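Local coordinates for protein exotoxin type A (Streptococcus pyogenes phage T12, PDB 1FNU) that is a phage-encoded superantigen toxin of the staphylococcal/streptococcal family, probably acting in virulence by bridging host MHC class II molecules and T-cell receptors, at residues F174-K177 with S181-F184; N109-P114 with D208-Q213; G163-E168 with D185-P190. All coordinates share one frame; numbering follows the deposited sequence.

Contact 1: residues F174-K177 with S181-F184; sequences FIPK and SFWF
Phe174 and Phe182 are joined by a reciprocal pair of backbone hydrogen bonds, the antiparallel hydrogen-bonded pair of a beta hairpin. N of Phe174 is 2.8 Å from O of Phe182, with an N-H...O angle of 169°, and the N of Phe182 returns a bond of 3.0 Å to the O of Phe174. The hairpin ends the five-stranded mixed sheet of the beta-grasp domain, with strand 182-185 outermost within the chain.

The apolar contacts form an aromatic cluster on one face of this sheet. CB of Phe174 lies over a face of the Phe182 ring, a CH-pi contact 3.8 Å from CB to the ring centroid. With CG between the backbone N and the carbonyl carbon (chi1 56°), the Phe182 ring comes back toward strand 174-176. The two rings are near parallel, 29° apart in plane, but so far slid that they scarcely overlap. Phe184 joins from the same face, its CE2 3.6 Å from CE2 of Phe174 with the planes steeply inclined. At the turn end, CG of Pro176 packs against CE2 of Phe182 at 4.0 Å.

Ala142 of helix 142-157 touches all three phenylalanines, placing the cluster between sheet and helix. The backbone bonds thus set the register, while the contacts between side chains are apolar, chiefly aromatic.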
ATOM      1  N   PHE A 174      32.224   0.768 -14.192  1.00 28.53           N
ATOM      2  CA  PHE A 174      33.157   0.465 -13.136  1.00 28.93           C
ATOM      3  C   PHE A 174      34.127  -0.610 -13.671  1.00 29.39           C
ATOM      4  O   PHE A 174      33.720  -1.627 -14.267  1.00 29.23           O
ATOM      5  CB  PHE A 174      32.383   0.010 -11.905  1.00 28.69           C
ATOM      6  CG  PHE A 174      31.731   1.128 -11.143  1.00 28.41           C
ATOM      7  CD1 PHE A 174      32.489   1.959 -10.364  1.00 28.29           C
ATOM      8  CD2 PHE A 174      30.336   1.339 -11.215  1.00 28.35           C
ATOM      9  CE1 PHE A 174      31.902   2.990  -9.650  1.00 28.17           C
ATOM     10  CE2 PHE A 174      29.739   2.345 -10.517  1.00 28.15           C
ATOM     11  CZ  PHE A 174      30.524   3.183  -9.724  1.00 28.36           C
ATOM     12  N   ILE A 175      35.421  -0.349 -13.486  1.00 30.07           N
ATOM     13  CA  ILE A 175      36.455  -1.267 -13.953  1.00 30.71           C
ATOM     14  C   ILE A 175      37.336  -1.686 -12.762  1.00 31.21           C
ATOM     15  O   ILE A 175      38.242  -0.946 -12.370  1.00 31.24           O
ATOM     16  CB  ILE A 175      37.302  -0.597 -15.024  1.00 30.76           C
ATOM     17  CG1 ILE A 175      36.390   0.154 -16.012  1.00 30.80           C
ATOM     18  CG2 ILE A 175      38.076  -1.704 -15.831  1.00 30.86           C
ATOM     19  CD1 ILE A 175      37.139   1.148 -16.746  1.00 30.94           C
ATOM     20  N   PRO A 176      37.051  -2.865 -12.160  1.00 31.76           N
ATOM     21  CA  PRO A 176      37.765  -3.435 -11.005  1.00 32.33           C
ATOM     22  C   PRO A 176      39.043  -4.122 -11.506  1.00 32.88           C
ATOM     23  O   PRO A 176      38.958  -4.955 -12.395  1.00 33.07           O
ATOM     24  CB  PRO A 176      36.767  -4.471 -10.458  1.00 32.22           C
ATOM     25  CG  PRO A 176      35.501  -4.261 -11.284  1.00 32.04           C
ATOM     26  CD  PRO A 176      36.044  -3.822 -12.614  1.00 31.82           C
ATOM     27  N   LYS A 177      40.203  -3.807 -10.939  1.00 33.48           N
ATOM     28  CA  LYS A 177      41.510  -4.402 -11.358  1.00 33.97           C
ATOM     29  C   LYS A 177      41.401  -5.723 -12.046  1.00 34.32           C
ATOM     30  O   LYS A 177      41.827  -5.913 -13.179  1.00 34.50           O
ATOM     31  CB  LYS A 177      42.381  -4.622 -10.135  1.00 33.99           C
ATOM     32  CG  LYS A 177      42.737  -6.099  -9.833  1.00 34.10           C
ATOM     33  CD  LYS A 177      43.378  -6.260  -8.475  1.00 34.24           C
ATOM     34  CE  LYS A 177      44.622  -5.503  -8.399  1.00 34.35           C
ATOM     35  NZ  LYS A 177      44.360  -4.100  -8.801  1.00 34.52           N
ATOM     36  N   SER A 181      34.142  -5.912 -15.665  1.00 31.85           N
ATOM     37  CA  SER A 181      33.768  -4.490 -15.547  1.00 31.00           C
ATOM     38  C   SER A 181      32.195  -4.526 -15.519  1.00 30.28           C
ATOM     39  O   SER A 181      31.591  -5.570 -15.843  1.00 30.32           O
ATOM     40  CB  SER A 181      34.259  -3.726 -16.797  1.00 31.04           C
ATOM     41  OG  SER A 181      33.551  -4.198 -17.974  1.00 31.16           O
ATOM     42  N   PHE A 182      31.536  -3.440 -15.083  1.00 29.42           N
ATOM     43  CA  PHE A 182      30.059  -3.390 -15.109  1.00 28.36           C
ATOM     44  C   PHE A 182      29.533  -1.951 -15.244  1.00 27.74           C
ATOM     45  O   PHE A 182      30.286  -0.962 -15.108  1.00 27.57           O
ATOM     46  CB  PHE A 182      29.410  -4.148 -13.887  1.00 28.32           C
ATOM     47  CG  PHE A 182      29.873  -3.674 -12.546  1.00 28.27           C
ATOM     48  CD1 PHE A 182      29.280  -2.606 -11.914  1.00 28.24           C
ATOM     49  CD2 PHE A 182      30.999  -4.231 -11.971  1.00 28.35           C
ATOM     50  CE1 PHE A 182      29.803  -2.084 -10.734  1.00 28.27           C
ATOM     51  CE2 PHE A 182      31.563  -3.724 -10.774  1.00 28.30           C
ATOM     52  CZ  PHE A 182      30.966  -2.643 -10.152  1.00 28.37           C
ATOM     53  N   TRP A 183      28.245  -1.789 -15.512  1.00 26.83           N
ATOM     54  CA  TRP A 183      27.857  -0.423 -15.669  1.00 26.13           C
ATOM     55  C   TRP A 183      26.430  -0.242 -15.243  1.00 25.44           C
ATOM     56  O   TRP A 183      25.727  -1.241 -15.077  1.00 25.36           O
ATOM     57  CB  TRP A 183      28.083   0.044 -17.126  1.00 26.22           C
ATOM     58  CG  TRP A 183      27.429  -0.803 -18.109  1.00 26.24           C
ATOM     59  CD1 TRP A 183      27.959  -1.864 -18.789  1.00 26.36           C
ATOM     60  CD2 TRP A 183      26.069  -0.686 -18.544  1.00 26.37           C
ATOM     61  NE1 TRP A 183      27.008  -2.412 -19.635  1.00 26.29           N
ATOM     62  CE2 TRP A 183      25.839  -1.705 -19.497  1.00 26.30           C
ATOM     63  CE3 TRP A 183      25.014   0.193 -18.220  1.00 26.29           C
ATOM     64  CZ2 TRP A 183      24.587  -1.879 -20.136  1.00 26.38           C
ATOM     65  CZ3 TRP A 183      23.757   0.015 -18.865  1.00 26.40           C
ATOM     66  CH2 TRP A 183      23.563  -1.009 -19.807  1.00 26.30           C
ATOM     67  N   PHE A 184      26.056   1.015 -14.974  1.00 24.59           N
ATOM     68  CA  PHE A 184      24.690   1.357 -14.555  1.00 23.73           C
ATOM     69  C   PHE A 184      24.164   2.436 -15.528  1.00 23.32           C
ATOM     70  O   PHE A 184      24.890   3.393 -15.841  1.00 23.23           O
ATOM     71  CB  PHE A 184      24.656   1.990 -13.146  1.00 23.32           C
ATOM     72  CG  PHE A 184      25.244   1.145 -12.047  1.00 22.84           C
ATOM     73  CD1 PHE A 184      25.075  -0.199 -12.016  1.00 22.43           C
ATOM     74  CD2 PHE A 184      25.940   1.753 -11.010  1.00 22.74           C
ATOM     75  CE1 PHE A 184      25.609  -0.946 -10.958  1.00 22.39           C
ATOM     76  CE2 PHE A 184      26.466   0.969  -9.940  1.00 22.59           C
ATOM     77  CZ  PHE A 184      26.285  -0.346  -9.953  1.00 22.40           C
TER

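Contact 2: residues N109-P114 with D208-Q213; sequences NHLEIP and DNKTSQ. Unlike the reference sequence in segment 208-213: Asn209 (reference Ser), Lys210 (reference Asn).
Leu111 projects its forked end toward the turn at 208-213, and each methyl meets a different side chain. CD1 faces the end of Asn209, with 3.4 Å between CD1 and the atom modelled as ND2; the assignment of that amide is doubtful, so the approach is best read as a methyl against an amide end rather than against one particular atom. The two side chains arrive from opposite directions. The other branch of the leucine, CD2, lies 4.0 Å from NZ of Lys210, whose chain slants across the leucine instead of opposing it. Two bends in the lysine chain, at chi2 (70°) and chi3 (60°), turn its amino end back to the leucine.

The contact sets residues 110-111, which precede a corner in the chain at 112 and 113, against the turn between strands 206-208 and 212-219. Beyond that corner, the continuation of strand 110-123 runs parallel beside 212-219 in the beta-grasp sheet, the parallel central pair expected of that fold. An Asx turn shapes the connection: OD1 of Asp208 accepts from N of Lys210 at 3.0 Å, met from above the carboxylate plane. OG of Ser212 donates to O of Asp208 at 2.8 Å, tying the turn's beginning to the strand that follows it. Asn209 is buried among Lys115, Ile117, Thr135 and Val140, while Leu111 also touches Lys138, whose backbone is hydrogen-bonded to that of both Asn109 and Asn209.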
ATOM      1  N   ASN A 109      38.024  -1.458   7.608  1.00 34.81           N
ATOM      2  CA  ASN A 109      37.764  -1.173   6.201  1.00 35.28           C
ATOM      3  C   ASN A 109      37.961   0.285   5.937  1.00 35.70           C
ATOM      4  O   ASN A 109      37.767   0.744   4.824  1.00 35.66           O
ATOM      5  CB  ASN A 109      36.350  -1.538   5.818  1.00 35.09           C
ATOM      6  CG  ASN A 109      36.127  -1.394   4.367  1.00 35.04           C
ATOM      7  OD1 ASN A 109      36.825  -2.016   3.561  1.00 34.88           O
ATOM      8  ND2 ASN A 109      35.157  -0.576   3.995  1.00 34.90           N
ATOM      9  N   HIS A 110      38.380   0.981   6.994  1.00 36.28           N
ATOM     10  CA  HIS A 110      38.613   2.398   6.980  1.00 36.93           C
ATOM     11  C   HIS A 110      40.058   2.725   6.503  1.00 37.27           C
ATOM     12  O   HIS A 110      40.993   1.887   6.512  1.00 37.30           O
ATOM     13  CB  HIS A 110      38.307   2.960   8.381  1.00 37.09           C
ATOM     14  CG  HIS A 110      38.377   4.452   8.493  1.00 37.42           C
ATOM     15  ND1 HIS A 110      37.268   5.267   8.369  1.00 37.61           N
ATOM     16  CD2 HIS A 110      39.414   5.277   8.791  1.00 37.53           C
ATOM     17  CE1 HIS A 110      37.617   6.525   8.590  1.00 37.63           C
ATOM     18  NE2 HIS A 110      38.913   6.558   8.849  1.00 37.65           N
ATOM     19  N   LEU A 111      40.189   3.960   6.040  1.00 37.63           N
ATOM     20  CA  LEU A 111      41.417   4.501   5.488  1.00 37.99           C
ATOM     21  C   LEU A 111      41.790   5.803   6.201  1.00 38.23           C
ATOM     22  O   LEU A 111      40.915   6.689   6.383  1.00 38.31           O
ATOM     23  CB  LEU A 111      41.211   4.804   3.998  1.00 37.88           C
ATOM     24  CG  LEU A 111      41.263   3.742   2.905  1.00 37.87           C
ATOM     25  CD1 LEU A 111      40.712   4.377   1.616  1.00 37.76           C
ATOM     26  CD2 LEU A 111      42.674   3.189   2.757  1.00 37.63           C
ATOM     27  N   GLU A 112      43.072   5.938   6.584  1.00 38.53           N
ATOM     28  CA  GLU A 112      43.514   7.184   7.250  1.00 38.82           C
ATOM     29  C   GLU A 112      43.133   8.417   6.412  1.00 38.79           C
ATOM     30  O   GLU A 112      42.490   9.349   6.887  1.00 38.84           O
ATOM     31  CB  GLU A 112      45.052   7.208   7.482  1.00 39.08           C
ATOM     32  CG  GLU A 112      45.654   6.170   8.485  1.00 39.52           C
ATOM     33  CD  GLU A 112      45.055   6.192   9.946  1.00 39.68           C
ATOM     34  OE1 GLU A 112      44.880   7.287  10.544  1.00 39.89           O
ATOM     35  OE2 GLU A 112      44.801   5.086  10.496  1.00 39.75           O
ATOM     36  N   ILE A 113      43.548   8.426   5.155  1.00 38.80           N
ATOM     37  CA  ILE A 113      43.242   9.574   4.300  1.00 38.75           C
ATOM     38  C   ILE A 113      42.294   9.093   3.202  1.00 38.62           C
ATOM     39  O   ILE A 113      42.507   8.020   2.640  1.00 38.57           O
ATOM     40  CB  ILE A 113      44.504  10.061   3.561  1.00 38.77           C
ATOM     41  CG1 ILE A 113      45.743   9.883   4.438  1.00 38.87           C
ATOM     42  CG2 ILE A 113      44.308  11.536   3.143  1.00 38.84           C
ATOM     43  CD1 ILE A 113      47.087  10.036   3.664  1.00 38.70           C
ATOM     44  N   PRO A 114      41.271   9.889   2.844  1.00 38.56           N
ATOM     45  CA  PRO A 114      40.326   9.495   1.784  1.00 38.44           C
ATOM     46  C   PRO A 114      41.042   9.073   0.486  1.00 38.40           C
ATOM     47  O   PRO A 114      42.018   9.705   0.085  1.00 38.37           O
ATOM     48  CB  PRO A 114      39.493  10.776   1.593  1.00 38.46           C
ATOM     49  CG  PRO A 114      39.382  11.303   2.973  1.00 38.54           C
ATOM     50  CD  PRO A 114      40.870  11.189   3.424  1.00 38.53           C
ATOM     51  N   ASP A 208      37.501  -2.660  -4.679  1.00 28.21           N
ATOM     52  CA  ASP A 208      38.661  -2.080  -4.019  1.00 28.63           C
ATOM     53  C   ASP A 208      38.842  -0.633  -4.523  1.00 29.08           C
ATOM     54  O   ASP A 208      39.106  -0.412  -5.706  1.00 29.11           O
ATOM     55  CB  ASP A 208      39.778  -3.030  -4.414  1.00 28.75           C
ATOM     56  CG  ASP A 208      41.179  -2.582  -3.992  1.00 28.66           C
ATOM     57  OD1 ASP A 208      41.309  -1.455  -3.459  1.00 28.45           O
ATOM     58  OD2 ASP A 208      42.108  -3.447  -4.243  1.00 28.69           O
ATOM     59  N   ASN A 209      38.714   0.361  -3.670  1.00 29.50           N
ATOM     60  CA  ASN A 209      38.865   1.680  -4.229  1.00 30.18           C
ATOM     61  C   ASN A 209      40.244   2.131  -4.666  1.00 30.52           C
ATOM     62  O   ASN A 209      40.335   3.144  -5.356  1.00 30.59           O
ATOM     63  CB  ASN A 209      38.311   2.723  -3.294  1.00 30.35           C
ATOM     64  CG  ASN A 209      38.895   2.630  -1.982  1.00 30.61           C
ATOM     65  OD1 ASN A 209      39.296   1.578  -1.600  1.00 31.01           O
ATOM     66  ND2 ASN A 209      38.922   3.717  -1.239  1.00 30.86           N
ATOM     67  N   LYS A 210      41.305   1.401  -4.303  1.00 30.88           N
ATOM     68  CA  LYS A 210      42.646   1.818  -4.689  1.00 31.27           C
ATOM     69  C   LYS A 210      42.824   1.397  -6.121  1.00 31.43           C
ATOM     70  O   LYS A 210      43.455   2.098  -6.892  1.00 31.70           O
ATOM     71  CB  LYS A 210      43.753   1.103  -3.858  1.00 31.48           C
ATOM     72  CG  LYS A 210      45.179   1.787  -3.931  1.00 31.68           C
ATOM     73  CD  LYS A 210      45.121   3.121  -3.179  1.00 31.91           C
ATOM     74  CE  LYS A 210      44.720   2.887  -1.664  1.00 32.07           C
ATOM     75  NZ  LYS A 210      44.256   4.080  -0.780  1.00 32.23           N
ATOM     76  N   THR A 211      42.267   0.263  -6.497  1.00 31.53           N
ATOM     77  CA  THR A 211      42.467  -0.203  -7.870  1.00 31.65           C
ATOM     78  C   THR A 211      41.296  -0.314  -8.840  1.00 31.60           C
ATOM     79  O   THR A 211      41.363  -1.073  -9.824  1.00 31.72           O
ATOM     80  CB  THR A 211      43.154  -1.559  -7.883  1.00 31.61           C
ATOM     81  OG1 THR A 211      42.237  -2.571  -7.425  1.00 31.80           O
ATOM     82  CG2 THR A 211      44.402  -1.499  -7.003  1.00 31.57           C
ATOM     83  N   SER A 212      40.247   0.458  -8.623  1.00 31.58           N
ATOM     84  CA  SER A 212      39.117   0.387  -9.544  1.00 31.33           C
ATOM     85  C   SER A 212      38.996   1.735 -10.280  1.00 31.27           C
ATOM     86  O   SER A 212      39.227   2.781  -9.708  1.00 31.19           O
ATOM     87  CB  SER A 212      37.844   0.070  -8.743  1.00 31.31           C
ATOM     88  OG  SER A 212      37.896  -1.203  -8.137  1.00 31.28           O
ATOM     89  N   GLN A 213      38.672   1.713 -11.562  1.00 31.16           N
ATOM     90  CA  GLN A 213      38.506   2.980 -12.306  1.00 31.18           C
ATOM     91  C   GLN A 213      37.028   3.329 -12.685  1.00 31.02           C
ATOM     92  O   GLN A 213      36.228   2.436 -13.027  1.00 30.80           O
ATOM     93  CB  GLN A 213      39.348   2.932 -13.563  1.00 31.32           C
ATOM     94  CG  GLN A 213      40.700   3.501 -13.365  1.00 31.82           C
ATOM     95  CD  GLN A 213      41.605   3.093 -14.513  1.00 32.20           C
ATOM     96  OE1 GLN A 213      42.581   2.317 -14.331  1.00 32.42           O
ATOM     97  NE2 GLN A 213      41.265   3.566 -15.729  1.00 32.31           N
TER

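Contact 3: residues G163-E168 with D185-P190; sequences GPSKYE and DFFPEP
OG of Ser165 is held by two backbone groups and still borders an aromatic ring: it accepts from N of Tyr167 at 2.9 Å, closing an ST turn, is hydrogen-bonded to O of Leu159, and lies 3.6 Å from CZ of Phe187. This is a meeting of two loops of the beta-grasp domain, one leading into strand 169-176 and the other leaving strand 182-185. The serine oxygen sits at the edge of the phenylalanine ring, near its plane, where chi1 of 165° places it with OG opposite the backbone N. There it could interact weakly with the slightly positive rim of the ring.

Phe187 supplies the whole of its loop's share in the contact. The ring points its far end into the bend of 163-168, where O of Tyr167 comes within 3.7 Å of CZ and O of Glu168 within 3.8 Å of CE2, both obliquely to the ring. CB of Tyr167 is a looser apolar neighbour, 4.4 Å from CZ.

The N-terminal segment bonds to both loops: O of Tyr167 is hydrogen-bonded to OG of Ser12, and O of Phe187 to ND1 of His10. On the phenylalanine side an Asx turn shapes the backbone: N of Phe187 donates to OD1 of Asp185 at 2.9 Å, with an N-H...O angle of 165°.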
ATOM      1  N   GLY A 163      13.066  18.398 -13.829  1.00 23.38           N
ATOM      2  CA  GLY A 163      12.616  18.546 -15.196  1.00 23.71           C
ATOM      3  C   GLY A 163      13.488  17.681 -16.092  1.00 23.95           C
ATOM      4  O   GLY A 163      13.983  16.670 -15.613  1.00 23.95           O
ATOM      5  N   PRO A 164      13.816  18.051 -17.347  1.00 24.20           N
ATOM      6  CA  PRO A 164      14.615  17.054 -18.039  1.00 24.35           C
ATOM      7  C   PRO A 164      16.091  17.245 -17.819  1.00 24.52           C
ATOM      8  O   PRO A 164      16.495  18.163 -17.112  1.00 24.40           O
ATOM      9  CB  PRO A 164      14.152  17.207 -19.470  1.00 24.39           C
ATOM     10  CG  PRO A 164      13.979  18.705 -19.593  1.00 24.42           C
ATOM     11  CD  PRO A 164      13.823  19.267 -18.158  1.00 24.27           C
ATOM     12  N   SER A 165      16.874  16.322 -18.351  1.00 24.82           N
ATOM     13  CA  SER A 165      18.335  16.352 -18.197  1.00 25.15           C
ATOM     14  C   SER A 165      18.952  16.985 -19.417  1.00 25.50           C
ATOM     15  O   SER A 165      18.360  16.950 -20.450  1.00 25.56           O
ATOM     16  CB  SER A 165      18.879  14.914 -18.118  1.00 25.25           C
ATOM     17  OG  SER A 165      20.307  14.846 -18.320  1.00 25.39           O
ATOM     18  N   LYS A 166      20.154  17.557 -19.308  1.00 25.92           N
ATOM     19  CA  LYS A 166      20.848  18.100 -20.506  1.00 26.35           C
ATOM     20  C   LYS A 166      21.311  16.912 -21.425  1.00 26.40           C
ATOM     21  O   LYS A 166      21.545  17.073 -22.655  1.00 26.60           O
ATOM     22  CB  LYS A 166      22.066  18.944 -20.026  1.00 26.53           C
ATOM     23  CG  LYS A 166      22.945  19.525 -21.103  1.00 26.91           C
ATOM     24  CD  LYS A 166      23.868  20.481 -20.390  1.00 27.21           C
ATOM     25  CE  LYS A 166      25.192  20.741 -21.124  1.00 27.23           C
ATOM     26  NZ  LYS A 166      25.804  21.910 -20.425  1.00 27.54           N
ATOM     27  N   TYR A 167      21.393  15.705 -20.860  1.00 26.30           N
ATOM     28  CA  TYR A 167      21.858  14.534 -21.605  1.00 26.22           C
ATOM     29  C   TYR A 167      20.764  13.592 -22.060  1.00 26.21           C
ATOM     30  O   TYR A 167      19.759  13.430 -21.377  1.00 26.35           O
ATOM     31  CB  TYR A 167      22.881  13.775 -20.753  1.00 26.16           C
ATOM     32  CG  TYR A 167      23.977  14.709 -20.348  1.00 26.22           C
ATOM     33  CD1 TYR A 167      24.819  15.267 -21.309  1.00 26.28           C
ATOM     34  CD2 TYR A 167      24.038  15.216 -19.052  1.00 26.35           C
ATOM     35  CE1 TYR A 167      25.695  16.335 -20.988  1.00 26.28           C
ATOM     36  CE2 TYR A 167      24.910  16.298 -18.713  1.00 26.24           C
ATOM     37  CZ  TYR A 167      25.708  16.830 -19.707  1.00 26.27           C
ATOM     38  OH  TYR A 167      26.440  17.923 -19.438  1.00 26.48           O
ATOM     39  N   GLU A 168      20.976  12.966 -23.211  1.00 26.09           N
ATOM     40  CA  GLU A 168      20.013  12.028 -23.766  1.00 25.92           C
ATOM     41  C   GLU A 168      20.297  10.636 -23.207  1.00 25.83           C
ATOM     42  O   GLU A 168      19.398   9.899 -22.860  1.00 25.48           O
ATOM     43  CB  GLU A 168      20.120  12.055 -25.312  1.00 26.06           C
ATOM     44  CG  GLU A 168      19.137  11.159 -26.057  1.00 26.32           C
ATOM     45  CD  GLU A 168      17.677  11.539 -25.856  1.00 26.54           C
ATOM     46  OE1 GLU A 168      17.323  12.490 -25.107  1.00 26.62           O
ATOM     47  OE2 GLU A 168      16.841  10.853 -26.463  1.00 26.89           O
ATOM     48  N   ASP A 185      22.915   2.274 -15.990  1.00 22.82           N
ATOM     49  CA  ASP A 185      22.229   3.260 -16.844  1.00 22.28           C
ATOM     50  C   ASP A 185      21.786   4.476 -15.987  1.00 21.97           C
ATOM     51  O   ASP A 185      21.073   4.296 -14.989  1.00 21.88           O
ATOM     52  CB  ASP A 185      20.995   2.625 -17.459  1.00 22.36           C
ATOM     53  CG  ASP A 185      20.532   3.368 -18.644  1.00 22.37           C
ATOM     54  OD1 ASP A 185      20.660   4.626 -18.583  1.00 22.52           O
ATOM     55  OD2 ASP A 185      20.055   2.729 -19.605  1.00 22.41           O
ATOM     56  N   PHE A 186      22.223   5.686 -16.325  1.00 21.61           N
ATOM     57  CA  PHE A 186      21.808   6.856 -15.574  1.00 21.32           C
ATOM     58  C   PHE A 186      20.306   7.113 -15.690  1.00 21.02           C
ATOM     59  O   PHE A 186      19.758   7.859 -14.907  1.00 20.97           O
ATOM     60  CB  PHE A 186      22.539   8.136 -15.996  1.00 21.37           C
ATOM     61  CG  PHE A 186      23.991   8.242 -15.516  1.00 21.59           C
ATOM     62  CD1 PHE A 186      24.491   7.417 -14.522  1.00 21.68           C
ATOM     63  CD2 PHE A 186      24.804   9.269 -15.984  1.00 21.72           C
ATOM     64  CE1 PHE A 186      25.760   7.591 -13.972  1.00 21.61           C
ATOM     65  CE2 PHE A 186      26.118   9.476 -15.436  1.00 21.90           C
ATOM     66  CZ  PHE A 186      26.589   8.616 -14.416  1.00 21.73           C
ATOM     67  N   PHE A 187      19.660   6.490 -16.665  1.00 20.78           N
ATOM     68  CA  PHE A 187      18.250   6.727 -16.896  1.00 20.67           C
ATOM     69  C   PHE A 187      17.366   5.492 -16.799  1.00 20.52           C
ATOM     70  O   PHE A 187      17.730   4.410 -17.241  1.00 20.61           O
ATOM     71  CB  PHE A 187      18.064   7.409 -18.282  1.00 20.52           C
ATOM     72  CG  PHE A 187      18.751   8.726 -18.390  1.00 20.58           C
ATOM     73  CD1 PHE A 187      18.328   9.812 -17.635  1.00 20.59           C
ATOM     74  CD2 PHE A 187      19.853   8.881 -19.182  1.00 20.60           C
ATOM     75  CE1 PHE A 187      19.017  11.071 -17.649  1.00 20.71           C
ATOM     76  CE2 PHE A 187      20.570  10.150 -19.215  1.00 20.70           C
ATOM     77  CZ  PHE A 187      20.147  11.225 -18.445  1.00 20.66           C
ATOM     78  N   PRO A 188      16.150   5.660 -16.220  1.00 20.40           N
ATOM     79  CA  PRO A 188      15.158   4.613 -16.037  1.00 20.22           C
ATOM     80  C   PRO A 188      14.366   4.359 -17.325  1.00 20.20           C
ATOM     81  O   PRO A 188      14.501   5.115 -18.293  1.00 20.04           O
ATOM     82  CB  PRO A 188      14.228   5.238 -14.976  1.00 20.25           C
ATOM     83  CG  PRO A 188      14.128   6.646 -15.458  1.00 20.07           C
ATOM     84  CD  PRO A 188      15.669   6.916 -15.587  1.00 20.29           C
ATOM     85  N   GLU A 189      13.504   3.321 -17.308  1.00 20.21           N
ATOM     86  CA  GLU A 189      12.575   3.089 -18.416  1.00 20.23           C
ATOM     87  C   GLU A 189      11.570   4.304 -18.364  1.00 20.04           C
ATOM     88  O   GLU A 189      11.507   5.047 -17.351  1.00 19.90           O
ATOM     89  CB  GLU A 189      11.838   1.743 -18.311  1.00 20.71           C
ATOM     90  CG  GLU A 189      11.155   1.482 -17.035  1.00 21.35           C
ATOM     91  CD  GLU A 189      10.312   0.229 -17.090  1.00 21.81           C
ATOM     92  OE1 GLU A 189      10.538  -0.660 -17.969  1.00 21.79           O
ATOM     93  OE2 GLU A 189       9.402   0.159 -16.234  1.00 22.43           O
ATOM     94  N   PRO A 190      10.760   4.504 -19.440  1.00 19.77           N
ATOM     95  CA  PRO A 190       9.830   5.633 -19.495  1.00 19.62           C
ATOM     96  C   PRO A 190       8.878   5.844 -18.327  1.00 19.42           C
ATOM     97  O   PRO A 190       8.818   6.930 -17.787  1.00 19.51           O
ATOM     98  CB  PRO A 190       9.175   5.424 -20.872  1.00 19.74           C
ATOM     99  CG  PRO A 190      10.263   4.780 -21.663  1.00 19.73           C
ATOM    100  CD  PRO A 190      10.595   3.687 -20.648  1.00 19.78           C
TER

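Contacts 1 and 2 meet directly, their centres 16 Å apart: N of Gln213 is 2.8 Å from O of Ile175, a probable hydrogen bond between neighbouring strands 169-176 and 212-219. Contact 3 follows contact 1 along the chain, since 185-190 continues 181-184, although their centres are 21 Å apart. Contacts 2 and 3 do not touch; their nearest atoms are about 12 Å apart and their centres about 30 Å, on opposite sides of the chain's centre. Contact 1 is nested in the loop closed by contact 3, and contact 3 in that closed by contact 2. At contact 3, Glu189 also reaches His44 of a second subunit.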